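Local coordinates for stage II sporulation protein SA (Bacillus subtilis, PDB 3O6Q) that acts as the toxin of a type II toxin-antitoxin system, killing cells during sporulation unless its antitoxin SpoIISB neutralises it, this chain being its predicted cytoplasmic part, at residues E50-D53 with K54-T58; P112-E116 with T117-V121. One frame throughout, in Å; residues are numbered along the deposited sequence.

Contact 1. Residues E50-D53 with K54-T58; sequences EGID and KLLKT
Asp53 and Lys57, one turn apart on helix 45-61, form an i to i+4 salt bridge, a compact example of how a helix pairs opposite charges along one side. Lys57 NZ meets Asp53 OD2 on the syn side of the carboxylate at 2.7 Å, 16° out of its plane. The lysine reaches this point as an extended chain passing obliquely over the acid, with its CE 3.6 Å from OD1 of Asp53. The aspartate in turn has its CG anti to the backbone N (chi1 -167°), beside its carbonyl carbon, which carries the carboxylate towards the following turn. A second i to i+4 pair is much looser. Glu50 and Lys54 run side by side in the same direction, both extended beyond CG, but Glu50 OE2 and Lys54 NZ are 3.7 Å apart, a long salt bridge.

Both acids have further partners: Asp53 OD1 accepts from the backbone N of Leu69 and OD2 also pairs with a basic side chain of another protein's chain, while Glu50 OE1 is bound by the backbone of that same chain. Two positive groups on OD2 would probably keep Asp53 ionised. Away from these charges, Ile52 CG2 lies alongside Leu56 CD1 at 4.1 Å, and the pair packs on helix 132-148 and strand 66-71. Beneath them run the regular helix bonds, with Leu56 N to Ile52 O almost straight at 176°. One turn on, Thr58 N and Thr58 OG1 grip Lys54 O from opposite faces of its carbonyl plane, the hydroxyl at 2.8 Å.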
ATOM      1  N   GLU A  50     -17.129  11.414   8.326  1.00 54.29           N
ATOM      2  CA  GLU A  50     -18.009  10.598   7.480  1.00 53.87           C
ATOM      3  C   GLU A  50     -17.343  10.077   6.218  1.00 51.97           C
ATOM      4  O   GLU A  50     -17.453   8.895   5.906  1.00 52.54           O
ATOM      5  CB  GLU A  50     -19.223  11.390   7.048  1.00 57.29           C
ATOM      6  CG  GLU A  50     -20.117  10.595   6.122  1.00 58.74           C
ATOM      7  CD  GLU A  50     -21.475  11.197   5.924  1.00 63.28           C
ATOM      8  OE1 GLU A  50     -21.804  12.196   6.607  1.00 68.69           O
ATOM      9  OE2 GLU A  50     -22.218  10.659   5.088  1.00 65.55           O
ATOM     10  N   GLY A  51     -16.668  10.965   5.495  1.00 50.08           N
ATOM     11  CA  GLY A  51     -15.890  10.581   4.341  1.00 46.61           C
ATOM     12  C   GLY A  51     -14.769   9.593   4.621  1.00 44.82           C
ATOM     13  O   GLY A  51     -14.538   8.668   3.842  1.00 44.18           O
ATOM     14  N   ILE A  52     -14.051   9.775   5.719  1.00 43.04           N
ATOM     15  CA  ILE A  52     -13.032   8.816   6.100  1.00 41.57           C
ATOM     16  C   ILE A  52     -13.665   7.463   6.441  1.00 41.64           C
ATOM     17  O   ILE A  52     -13.239   6.440   5.915  1.00 38.36           O
ATOM     18  CB  ILE A  52     -12.206   9.356   7.259  1.00 41.43           C
ATOM     19  CG1 ILE A  52     -11.335  10.505   6.724  1.00 42.60           C
ATOM     20  CG2 ILE A  52     -11.451   8.245   7.898  1.00 37.36           C
ATOM     21  CD1 ILE A  52      -9.848  10.267   6.696  1.00 40.07           C
ATOM     22  N   ASP A  53     -14.702   7.470   7.283  1.00 43.27           N
ATOM     23  CA  ASP A  53     -15.478   6.243   7.526  1.00 43.43           C
ATOM     24  C   ASP A  53     -15.962   5.540   6.222  1.00 42.38           C
ATOM     25  O   ASP A  53     -15.834   4.331   6.127  1.00 40.54           O
ATOM     26  CB  ASP A  53     -16.668   6.507   8.446  1.00 46.00           C
ATOM     27  CG  ASP A  53     -17.303   5.225   8.975  1.00 47.48           C
ATOM     28  OD1 ASP A  53     -16.589   4.422   9.608  1.00 47.05           O
ATOM     29  OD2 ASP A  53     -18.524   5.003   8.755  1.00 50.67           O
ATOM     30  N   LYS A  54     -16.462   6.262   5.224  1.00 42.98           N
ATOM     31  CA  LYS A  54     -16.997   5.587   4.004  1.00 45.04           C
ATOM     32  C   LYS A  54     -15.896   5.008   3.130  1.00 43.10           C
ATOM     33  O   LYS A  54     -16.089   3.996   2.458  1.00 43.23           O
ATOM     34  CB  LYS A  54     -17.878   6.510   3.141  1.00 48.24           C
ATOM     35  CG  LYS A  54     -19.164   6.941   3.834  1.00 51.38           C
ATOM     36  CD  LYS A  54     -20.280   7.320   2.876  1.00 56.07           C
ATOM     37  CE  LYS A  54     -21.621   7.491   3.628  1.00 59.52           C
ATOM     38  NZ  LYS A  54     -22.772   7.852   2.734  1.00 62.13           N
ATOM     39  N   LEU A  55     -14.738   5.652   3.160  1.00 42.45           N
ATOM     40  CA  LEU A  55     -13.596   5.229   2.379  1.00 40.13           C
ATOM     41  C   LEU A  55     -13.016   3.964   2.971  1.00 39.41           C
ATOM     42  O   LEU A  55     -12.744   2.993   2.264  1.00 37.47           O
ATOM     43  CB  LEU A  55     -12.550   6.338   2.387  1.00 39.09           C
ATOM     44  CG  LEU A  55     -11.322   6.089   1.526  1.00 38.27           C
ATOM     45  CD1 LEU A  55     -11.729   5.787   0.097  1.00 35.59           C
ATOM     46  CD2 LEU A  55     -10.318   7.297   1.663  1.00 38.45           C
ATOM     47  N   LEU A  56     -12.811   3.985   4.279  1.00 40.87           N
ATOM     48  CA  LEU A  56     -12.332   2.793   4.974  1.00 40.75           C
ATOM     49  C   LEU A  56     -13.292   1.647   4.681  1.00 40.56           C
ATOM     50  O   LEU A  56     -12.861   0.583   4.300  1.00 41.40           O
ATOM     51  CB  LEU A  56     -12.184   3.027   6.482  1.00 42.13           C
ATOM     52  CG  LEU A  56     -11.226   4.148   6.960  1.00 42.15           C
ATOM     53  CD1 LEU A  56     -11.193   4.168   8.443  1.00 41.38           C
ATOM     54  CD2 LEU A  56      -9.856   3.967   6.457  1.00 43.61           C
ATOM     55  N   LYS A  57     -14.585   1.885   4.798  1.00 41.44           N
ATOM     56  CA  LYS A  57     -15.566   0.851   4.528  1.00 42.12           C
ATOM     57  C   LYS A  57     -15.557   0.331   3.105  1.00 43.03           C
ATOM     58  O   LYS A  57     -15.721  -0.859   2.895  1.00 47.56           O
ATOM     59  CB  LYS A  57     -16.957   1.318   4.903  1.00 44.82           C
ATOM     60  CG  LYS A  57     -17.217   1.127   6.386  1.00 45.88           C
ATOM     61  CD  LYS A  57     -18.422   1.855   6.894  1.00 48.90           C
ATOM     62  CE  LYS A  57     -18.504   1.667   8.397  1.00 50.86           C
ATOM     63  NZ  LYS A  57     -19.551   2.539   8.954  1.00 56.78           N
ATOM     64  N   THR A  58     -15.317   1.188   2.129  1.00 42.05           N
ATOM     65  CA  THR A  58     -15.275   0.755   0.744  1.00 41.20           C
ATOM     66  C   THR A  58     -14.211  -0.332   0.543  1.00 40.35           C
ATOM     67  O   THR A  58     -14.427  -1.354  -0.117  1.00 45.87           O
ATOM     68  CB  THR A  58     -15.024   1.979  -0.180  1.00 41.45           C
ATOM     69  OG1 THR A  58     -16.180   2.847  -0.126  1.00 41.31           O
ATOM     70  CG2 THR A  58     -14.740   1.547  -1.610  1.00 39.17           C
TER

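Contact 2. Residues P112-E116 with T117-V121; sequences PFTIE and TQNYV
Ile115 and Tyr120 meet diagonally between neighbouring strands: the isoleucine's CD1 comes to 3.9 Å from CE2 of the tyrosine, approaching the ring obliquely. Ile115 has CG1 anti to its carbonyl carbon (chi1 -55°) and an extended tail, which brings CD1 to the phenol. Near the plane of the same ring, at its edge, lies Phe113 O, while Tyr120 CB in turn stands at the edge of the Phe113 ring, 4.4 Å from CD2 of that phenylalanine. Phe113 and Ile115 share this face with Tyr120 and Gln118, whose OE1 receives a weak hydrogen bond from the tyrosine OH. Helix 45-61 lies against this side through Tyr48 and Ala49, and the Tyr120 ring also meets that of His71.

The framework is a beta hairpin with a two-residue loop, closed by a type II' turn from Ile115 to Gln118, in which Glu116 has a positive phi of 49°. Gln118 N donates to Ile115 O at 2.7 Å from above the carbonyl plane, whereas Ile115 N reaches Gln118 O in the plane of the Gln118 carbonyl.

On the other face Thr114 and Asn119, a non-hydrogen-bonded pair, point the same way. Their link is weak, Thr114 OG1 to Asn119 OD1 at 3.5 Å, with the threonine methyl CG2 also 3.6 Å from OD1 of Asn119. Along the other edge of strand 108-115, Phe113 to Ile115 pair antiparallel with a strand of another protein's chain, which continues the sheet.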
ATOM      1  N   PRO A 112      -5.603   5.160  17.286  1.00 40.57           N
ATOM      2  CA  PRO A 112      -6.106   6.494  17.642  1.00 42.07           C
ATOM      3  C   PRO A 112      -5.937   7.448  16.472  1.00 42.38           C
ATOM      4  O   PRO A 112      -4.900   7.461  15.818  1.00 42.18           O
ATOM      5  CB  PRO A 112      -5.222   6.914  18.837  1.00 43.05           C
ATOM      6  CG  PRO A 112      -4.766   5.613  19.446  1.00 42.87           C
ATOM      7  CD  PRO A 112      -4.690   4.605  18.304  1.00 40.71           C
ATOM      8  N   PHE A 113      -6.952   8.254  16.226  1.00 45.30           N
ATOM      9  CA  PHE A 113      -6.963   9.117  15.078  1.00 46.90           C
ATOM     10  C   PHE A 113      -7.624  10.439  15.449  1.00 50.12           C
ATOM     11  O   PHE A 113      -8.618  10.467  16.180  1.00 49.72           O
ATOM     12  CB  PHE A 113      -7.725   8.389  13.967  1.00 48.21           C
ATOM     13  CG  PHE A 113      -7.850   9.166  12.718  1.00 47.71           C
ATOM     14  CD1 PHE A 113      -6.743   9.446  11.971  1.00 48.18           C
ATOM     15  CD2 PHE A 113      -9.083   9.600  12.282  1.00 51.12           C
ATOM     16  CE1 PHE A 113      -6.845  10.126  10.789  1.00 49.83           C
ATOM     17  CE2 PHE A 113      -9.214  10.308  11.099  1.00 51.99           C
ATOM     18  CZ  PHE A 113      -8.088  10.573  10.346  1.00 51.75           C
ATOM     19  N   THR A 114      -7.058  11.536  14.949  1.00 52.70           N
ATOM     20  CA  THR A 114      -7.501  12.889  15.340  1.00 56.41           C
ATOM     21  C   THR A 114      -7.795  13.769  14.120  1.00 55.19           C
ATOM     22  O   THR A 114      -6.930  13.948  13.277  1.00 52.71           O
ATOM     23  CB  THR A 114      -6.439  13.565  16.220  1.00 57.27           C
ATOM     24  OG1 THR A 114      -6.090  12.666  17.270  1.00 62.10           O
ATOM     25  CG2 THR A 114      -6.937  14.848  16.826  1.00 58.07           C
ATOM     26  N   ILE A 115      -9.025  14.280  14.036  1.00 55.57           N
ATOM     27  CA  ILE A 115      -9.421  15.249  13.014  1.00 55.43           C
ATOM     28  C   ILE A 115      -9.580  16.595  13.708  1.00 61.78           C
ATOM     29  O   ILE A 115     -10.445  16.769  14.586  1.00 61.55           O
ATOM     30  CB  ILE A 115     -10.757  14.901  12.303  1.00 54.24           C
ATOM     31  CG1 ILE A 115     -10.710  13.468  11.693  1.00 51.20           C
ATOM     32  CG2 ILE A 115     -11.117  16.016  11.255  1.00 53.94           C
ATOM     33  CD1 ILE A 115     -12.087  12.951  11.127  1.00 49.20           C
ATOM     34  N   GLU A 116      -8.732  17.537  13.304  1.00 66.07           N
ATOM     35  CA  GLU A 116      -8.631  18.839  13.936  1.00 71.88           C
ATOM     36  C   GLU A 116      -8.515  18.729  15.463  1.00 73.36           C
ATOM     37  O   GLU A 116      -7.440  18.414  15.956  1.00 74.44           O
ATOM     38  CB  GLU A 116      -9.775  19.754  13.467  1.00 79.39           C
ATOM     39  CG  GLU A 116      -9.553  20.236  12.038  1.00 82.15           C
ATOM     40  CD  GLU A 116     -10.733  21.002  11.478  1.00 88.61           C
ATOM     41  OE1 GLU A 116     -11.371  21.764  12.248  1.00101.80           O
ATOM     42  OE2 GLU A 116     -11.022  20.848  10.264  1.00 87.27           O
ATOM     43  N   THR A 117      -9.604  18.955  16.196  1.00 74.16           N
ATOM     44  CA  THR A 117      -9.576  18.875  17.647  1.00 76.20           C
ATOM     45  C   THR A 117     -10.286  17.613  18.170  1.00 74.30           C
ATOM     46  O   THR A 117     -10.361  17.399  19.380  1.00 73.56           O
ATOM     47  CB  THR A 117     -10.259  20.122  18.292  1.00 83.82           C
ATOM     48  OG1 THR A 117     -11.598  20.236  17.797  1.00 83.34           O
ATOM     49  CG2 THR A 117      -9.488  21.423  18.000  1.00 86.78           C
ATOM     50  N   GLN A 118     -10.821  16.786  17.271  1.00 71.01           N
ATOM     51  CA  GLN A 118     -11.698  15.699  17.672  1.00 67.96           C
ATOM     52  C   GLN A 118     -11.003  14.358  17.609  1.00 63.08           C
ATOM     53  O   GLN A 118     -10.316  14.056  16.632  1.00 59.75           O
ATOM     54  CB  GLN A 118     -12.968  15.691  16.823  1.00 69.84           C
ATOM     55  CG  GLN A 118     -13.996  16.736  17.290  1.00 76.18           C
ATOM     56  CD  GLN A 118     -15.437  16.385  16.899  1.00 77.12           C
ATOM     57  OE1 GLN A 118     -15.698  15.452  16.113  1.00 74.00           O
ATOM     58  NE2 GLN A 118     -16.380  17.159  17.434  1.00 80.75           N
ATOM     59  N   ASN A 119     -11.194  13.566  18.661  1.00 62.44           N
ATOM     60  CA  ASN A 119     -10.570  12.255  18.798  1.00 61.08           C
ATOM     61  C   ASN A 119     -11.461  11.138  18.337  1.00 60.02           C
ATOM     62  O   ASN A 119     -12.643  11.098  18.631  1.00 62.39           O
ATOM     63  CB  ASN A 119     -10.145  12.004  20.242  1.00 62.25           C
ATOM     64  CG  ASN A 119      -8.991  12.927  20.671  1.00 63.25           C
ATOM     65  OD1 ASN A 119      -8.253  13.448  19.843  1.00 63.73           O
ATOM     66  ND2 ASN A 119      -8.875  13.161  21.958  1.00 65.08           N
ATOM     67  N   TYR A 120     -10.849  10.214  17.619  1.00 59.42           N
ATOM     68  CA  TYR A 120     -11.512   9.044  17.127  1.00 60.35           C
ATOM     69  C   TYR A 120     -10.565   7.855  17.261  1.00 57.79           C
ATOM     70  O   TYR A 120      -9.396   8.010  17.659  1.00 59.03           O
ATOM     71  CB  TYR A 120     -11.875   9.212  15.633  1.00 61.68           C
ATOM     72  CG  TYR A 120     -12.843  10.327  15.309  1.00 63.64           C
ATOM     73  CD1 TYR A 120     -14.187  10.055  15.160  1.00 66.82           C
ATOM     74  CD2 TYR A 120     -12.413  11.638  15.125  1.00 65.41           C
ATOM     75  CE1 TYR A 120     -15.093  11.048  14.854  1.00 68.69           C
ATOM     76  CE2 TYR A 120     -13.326  12.663  14.810  1.00 69.42           C
ATOM     77  CZ  TYR A 120     -14.675  12.349  14.674  1.00 70.70           C
ATOM     78  OH  TYR A 120     -15.636  13.299  14.362  1.00 74.68           O
ATOM     79  N   VAL A 121     -11.089   6.670  16.944  1.00 51.86           N
ATOM     80  CA  VAL A 121     -10.285   5.474  16.877  1.00 49.35           C
ATOM     81  C   VAL A 121     -10.746   4.717  15.653  1.00 47.71           C
ATOM     82  O   VAL A 121     -11.915   4.482  15.489  1.00 50.94           O
ATOM     83  CB  VAL A 121     -10.411   4.635  18.178  1.00 48.79           C
ATOM     84  CG1 VAL A 121      -9.777   3.284  18.019  1.00 46.74           C
ATOM     85  CG2 VAL A 121      -9.753   5.355  19.317  1.00 48.00           C
TER

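Followed from the N terminus, the chain passes through the long helix 7-35 and strand 38-42 before reaching contact 1, which joins successive turns of helix 45-61 and closes no larger loop. Strand 66-71, two short helices and strand 101-102 come next; contact 2 then closes the tight hairpin of strands 108-115 and 118-125. The two are in series, neither nested nor crossed, with centres about 15 Å apart. They nevertheless touch in space, where Ile52 CD1 packs against Phe113 CZ at 4.1 Å, laying the helix against the sheet. Leu69 of strand 66-71 is common to both, touching Ile52, Phe113 and Tyr120.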